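Long-range contact in NegoA.19184.a (Neisseria gonorrhoeae, PDB 5UEB), which is of unknown function but belongs to the DUF4265 family of uncharacterised proteins: residues Ala74-Leu85 with Asn135-Phe146. Numbering follows the deposited sequence.
Sequences ASGNTTINIVVL and NILSYREACLGF
V83 and S138 form one of three hydrogen-bonded pairs that join strand 78-84 to strand 137-143, an antiparallel edge pairing interrupted by a classic beta bulge. Strand 137-143 is the outermost strand of the chain's four-stranded sheet, while 78-84 is also paired with strand 110-115 on its other flank. V83 N reaches S138 O at 2.9 Å in a nearly straight bond (173° at the hydrogen), and S138 N returns a bond to V83 O. The N81-R140 and T79-C143 pairs are likewise reciprocal, and L85 N to I136 O extends the pairing beyond the strand. In the bulge, A142 and C143 both oppose T79; the CB of A142 lies 3.5 Å from N81 OD1.

Side chains divide between the two faces. I80, I82, V84, L137, Y139 and E141 share one face, where helix 122-133 covers L137 and Y139. CG of L137 is wedged between its own backbone N and carbonyl carbon (chi1 73°), and the side chain crosses I82 and V84 obliquely, CD2 meeting I82 CG2 at 4.0 Å and CB meeting V84 CG1 at 3.6 Å. The hydroxyl of Y139 is hydrogen-bonded to N129 of that helix. I80 and E141 lie alongside each other, the CD1 methyl against CG of the glutamate, whose carboxylate goes on to K125 and Y120. On the opposite face, T79 OG1 is hydrogen-bonded to L51 O.

Past the bulge, the C-terminal tail stays attached through a side chain: T78 OG1, held beside its own backbone N, accepts G145 N at 2.8 Å. F146 N then bonds to G76 O. The F146 ring closes the contact by CH-pi packing, G76 CA sitting over one face 3.5 Å from the ring centroid and 12° off its normal.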
loop_
_atom_site.group_PDB
_atom_site.type_symbol
_atom_site.label_atom_id
_atom_site.label_comp_id
_atom_site.label_asym_id
_atom_site.label_seq_id
_atom_site.Cartn_x
_atom_site.Cartn_y
_atom_site.Cartn_z
ATOM N N ALA B 74 5.994 -10.259 -0.624
ATOM C CA ALA B 74 7.102 -9.711 0.141
ATOM C C ALA B 74 8.149 -10.788 0.396
ATOM O O ALA B 74 7.826 -11.956 0.645
ATOM C CB ALA B 74 6.592 -9.159 1.476
ATOM N N SER B 75 9.421 -10.387 0.329
ATOM C CA SER B 75 10.507 -11.305 0.649
ATOM C C SER B 75 10.596 -11.606 2.137
ATOM O O SER B 75 11.131 -12.655 2.509
ATOM C CB SER B 75 11.841 -10.705 0.207
ATOM O OG SER B 75 12.081 -9.485 0.902
ATOM N N GLY B 76 10.087 -10.720 2.989
ATOM C CA GLY B 76 10.347 -10.803 4.407
ATOM C C GLY B 76 11.560 -10.027 4.866
ATOM O O GLY B 76 11.788 -9.924 6.083
ATOM N N ASN B 77 12.345 -9.485 3.937
ATOM C CA ASN B 77 13.465 -8.631 4.291
ATOM C C ASN B 77 12.953 -7.294 4.817
ATOM O O ASN B 77 11.839 -6.864 4.510
ATOM C CB ASN B 77 14.340 -8.363 3.070
ATOM C CG ASN B 77 15.160 -9.574 2.657
ATOM O OD1 ASN B 77 15.618 -10.343 3.501
ATOM N ND2 ASN B 77 15.372 -9.734 1.364
ATOM N N THR B 78 13.791 -6.639 5.622
ATOM C CA THR B 78 13.531 -5.315 6.173
ATOM C C THR B 78 14.484 -4.315 5.526
ATOM O O THR B 78 15.647 -4.639 5.280
ATOM C CB THR B 78 13.797 -5.364 7.687
ATOM O OG1 THR B 78 12.781 -6.148 8.323
ATOM C CG2 THR B 78 13.825 -3.976 8.312
ATOM N N THR B 79 13.987 -3.110 5.226
ATOM C CA THR B 79 14.794 -2.017 4.682
ATOM C C THR B 79 14.834 -0.876 5.692
ATOM O O THR B 79 13.782 -0.369 6.089
ATOM C CB THR B 79 14.192 -1.501 3.373
ATOM O OG1 THR B 79 13.971 -2.591 2.473
ATOM C CG2 THR B 79 15.126 -0.465 2.705
ATOM N N ILE B 80 16.043 -0.472 6.093
ATOM C CA ILE B 80 16.265 0.606 7.057
ATOM C C ILE B 80 17.090 1.677 6.360
ATOM O O ILE B 80 18.141 1.371 5.788
ATOM C CB ILE B 80 17.011 0.094 8.308
ATOM C CG1 ILE B 80 16.268 -1.083 8.964
ATOM C CG2 ILE B 80 17.239 1.246 9.293
ATOM C CD1 ILE B 80 14.876 -0.750 9.464
ATOM N N ASN B 81 16.618 2.928 6.402
ATOM C CA ASN B 81 17.361 4.072 5.875
ATOM C C ASN B 81 18.118 4.712 7.032
ATOM O O ASN B 81 17.547 4.908 8.109
ATOM C CB ASN B 81 16.437 5.146 5.299
ATOM C CG ASN B 81 15.434 4.628 4.268
ATOM O OD1 ASN B 81 14.314 5.129 4.203
ATOM N ND2 ASN B 81 15.840 3.670 3.428
ATOM N N ILE B 82 19.390 5.043 6.818
ATOM C CA ILE B 82 20.225 5.630 7.869
ATOM C C ILE B 82 20.975 6.809 7.275
ATOM O O ILE B 82 21.632 6.670 6.238
ATOM C CB ILE B 82 21.248 4.629 8.445
ATOM C CG1 ILE B 82 20.571 3.321 8.868
ATOM C CG2 ILE B 82 22.030 5.284 9.604
ATOM C CD1 ILE B 82 21.550 2.249 9.346
ATOM N N VAL B 83 20.920 7.954 7.948
ATOM C CA VAL B 83 21.688 9.121 7.531
ATOM C C VAL B 83 22.533 9.583 8.710
ATOM O O VAL B 83 22.083 9.534 9.861
ATOM C CB VAL B 83 20.777 10.239 6.989
ATOM C CG1 VAL B 83 19.864 10.745 8.053
ATOM C CG2 VAL B 83 21.610 11.382 6.427
ATOM N N VAL B 84 23.772 10.000 8.431
ATOM C CA VAL B 84 24.704 10.404 9.477
ATOM C C VAL B 84 25.218 11.813 9.214
ATOM O O VAL B 84 25.161 12.341 8.098
ATOM C CB VAL B 84 25.879 9.418 9.687
ATOM C CG1 VAL B 84 25.370 8.088 10.189
ATOM C CG2 VAL B 84 26.667 9.239 8.395
ATOM N N LEU B 85 25.734 12.418 10.283
ATOM C CA LEU B 85 26.290 13.761 10.188
ATOM C C LEU B 85 27.591 13.766 9.394
ATOM O O LEU B 85 27.811 14.649 8.556
ATOM C CB LEU B 85 26.520 14.306 11.598
ATOM C CG LEU B 85 26.079 15.733 11.904
ATOM C CD1 LEU B 85 24.624 15.929 11.526
ATOM C CD2 LEU B 85 26.293 16.025 13.380
ATOM N N ASN B 135 22.448 12.852 18.306
ATOM C CA ASN B 135 22.305 13.691 17.119
ATOM C C ASN B 135 23.349 13.383 16.057
ATOM O O ASN B 135 23.629 14.222 15.195
ATOM C CB ASN B 135 22.281 15.187 17.459
ATOM C CG ASN B 135 21.120 15.559 18.361
ATOM O OD1 ASN B 135 20.008 15.055 18.199
ATOM N ND2 ASN B 135 21.374 16.439 19.321
ATOM N N ILE B 136 23.928 12.184 16.092
ATOM C CA ILE B 136 24.891 11.797 15.068
ATOM C C ILE B 136 24.254 11.060 13.891
ATOM O O ILE B 136 24.861 10.995 12.814
ATOM C CB ILE B 136 26.107 11.054 15.656
ATOM C CG1 ILE B 136 25.857 9.552 15.712
ATOM C CG2 ILE B 136 26.459 11.593 17.039
ATOM C CD1 ILE B 136 26.668 8.786 14.703
ATOM N N LEU B 137 23.050 10.511 14.057
ATOM C CA LEU B 137 22.362 9.883 12.942
ATOM C C LEU B 137 20.860 9.937 13.156
ATOM O O LEU B 137 20.369 10.194 14.259
ATOM C CB LEU B 137 22.810 8.430 12.683
ATOM C CG LEU B 137 22.435 7.251 13.594
ATOM C CD1 LEU B 137 20.971 6.799 13.558
ATOM C CD2 LEU B 137 23.346 6.063 13.283
ATOM N N SER B 138 20.144 9.692 12.061
ATOM C CA SER B 138 18.708 9.460 12.058
ATOM C C SER B 138 18.432 8.221 11.222
ATOM O O SER B 138 19.192 7.900 10.300
ATOM C CB SER B 138 17.949 10.643 11.442
ATOM O OG SER B 138 18.150 11.820 12.196
ATOM N N TYR B 139 17.341 7.533 11.536
ATOM C CA TYR B 139 17.014 6.336 10.786
ATOM C C TYR B 139 15.512 6.229 10.602
ATOM O O TYR B 139 14.719 6.823 11.341
ATOM C CB TYR B 139 17.605 5.066 11.431
ATOM C CG TYR B 139 16.909 4.581 12.690
ATOM C CD1 TYR B 139 17.195 5.142 13.933
ATOM C CD2 TYR B 139 15.972 3.555 12.637
ATOM C CE1 TYR B 139 16.560 4.692 15.084
ATOM C CE2 TYR B 139 15.332 3.098 13.783
ATOM C CZ TYR B 139 15.635 3.658 15.000
ATOM O OH TYR B 139 14.991 3.204 16.134
ATOM N N ARG B 140 15.134 5.458 9.586
ATOM C CA ARG B 140 13.743 5.246 9.241
ATOM C C ARG B 140 13.527 3.774 8.911
ATOM O O ARG B 140 14.342 3.153 8.217
ATOM C CB ARG B 140 13.382 6.111 8.024
ATOM C CG ARG B 140 12.005 5.885 7.473
ATOM C CD ARG B 140 11.614 7.054 6.584
ATOM N NE ARG B 140 11.511 8.295 7.343
ATOM C CZ ARG B 140 10.387 8.738 7.897
ATOM N NH1 ARG B 140 9.263 8.041 7.775
ATOM N NH2 ARG B 140 10.387 9.878 8.573
ATOM N N GLU B 141 12.422 3.228 9.410
ATOM C CA GLU B 141 11.978 1.882 9.049
ATOM C C GLU B 141 11.198 1.973 7.745
ATOM O O GLU B 141 9.974 2.115 7.730
ATOM C CB GLU B 141 11.159 1.273 10.182
ATOM C CG GLU B 141 12.019 1.088 11.415
ATOM C CD GLU B 141 11.258 0.644 12.650
ATOM O OE1 GLU B 141 11.931 0.168 13.586
ATOM O OE2 GLU B 141 10.011 0.771 12.704
ATOM N N ALA B 142 11.934 1.909 6.628
ATOM C CA ALA B 142 11.308 2.082 5.323
ATOM C C ALA B 142 10.379 0.921 5.002
ATOM O O ALA B 142 9.298 1.122 4.432
ATOM C CB ALA B 142 12.387 2.225 4.252
ATOM N N CYS B 143 10.781 -0.300 5.362
ATOM C CA CYS B 143 9.967 -1.481 5.093
ATOM C C CYS B 143 10.261 -2.479 6.204
ATOM O O CYS B 143 11.394 -2.954 6.305
ATOM C CB CYS B 143 10.343 -2.070 3.732
ATOM S SG CYS B 143 9.399 -3.523 3.240
ATOM N N LEU B 144 9.262 -2.791 7.032
ATOM C CA LEU B 144 9.422 -3.774 8.100
ATOM C C LEU B 144 9.081 -5.153 7.559
ATOM O O LEU B 144 7.948 -5.393 7.124
ATOM C CB LEU B 144 8.524 -3.444 9.290
ATOM C CG LEU B 144 8.979 -2.250 10.125
ATOM C CD1 LEU B 144 8.022 -2.027 11.277
ATOM C CD2 LEU B 144 10.399 -2.467 10.643
ATOM N N GLY B 145 10.051 -6.058 7.602
ATOM C CA GLY B 145 9.829 -7.406 7.123
ATOM C C GLY B 145 9.221 -8.306 8.174
ATOM O O GLY B 145 8.416 -7.859 8.999
ATOM N N PHE B 146 9.612 -9.576 8.161
ATOM C CA PHE B 146 9.069 -10.557 9.094
ATOM C C PHE B 146 9.894 -10.611 10.379
ATOM O O PHE B 146 11.096 -10.330 10.376
ATOM C CB PHE B 146 9.013 -11.943 8.444
ATOM C CG PHE B 146 8.218 -11.988 7.163
ATOM C CD1 PHE B 146 7.292 -10.997 6.861
ATOM C CD2 PHE B 146 8.394 -13.026 6.263
ATOM C CE1 PHE B 146 6.567 -11.037 5.681
ATOM C CE2 PHE B 146 7.669 -13.074 5.083
ATOM C CZ PHE B 146 6.754 -12.078 4.792
#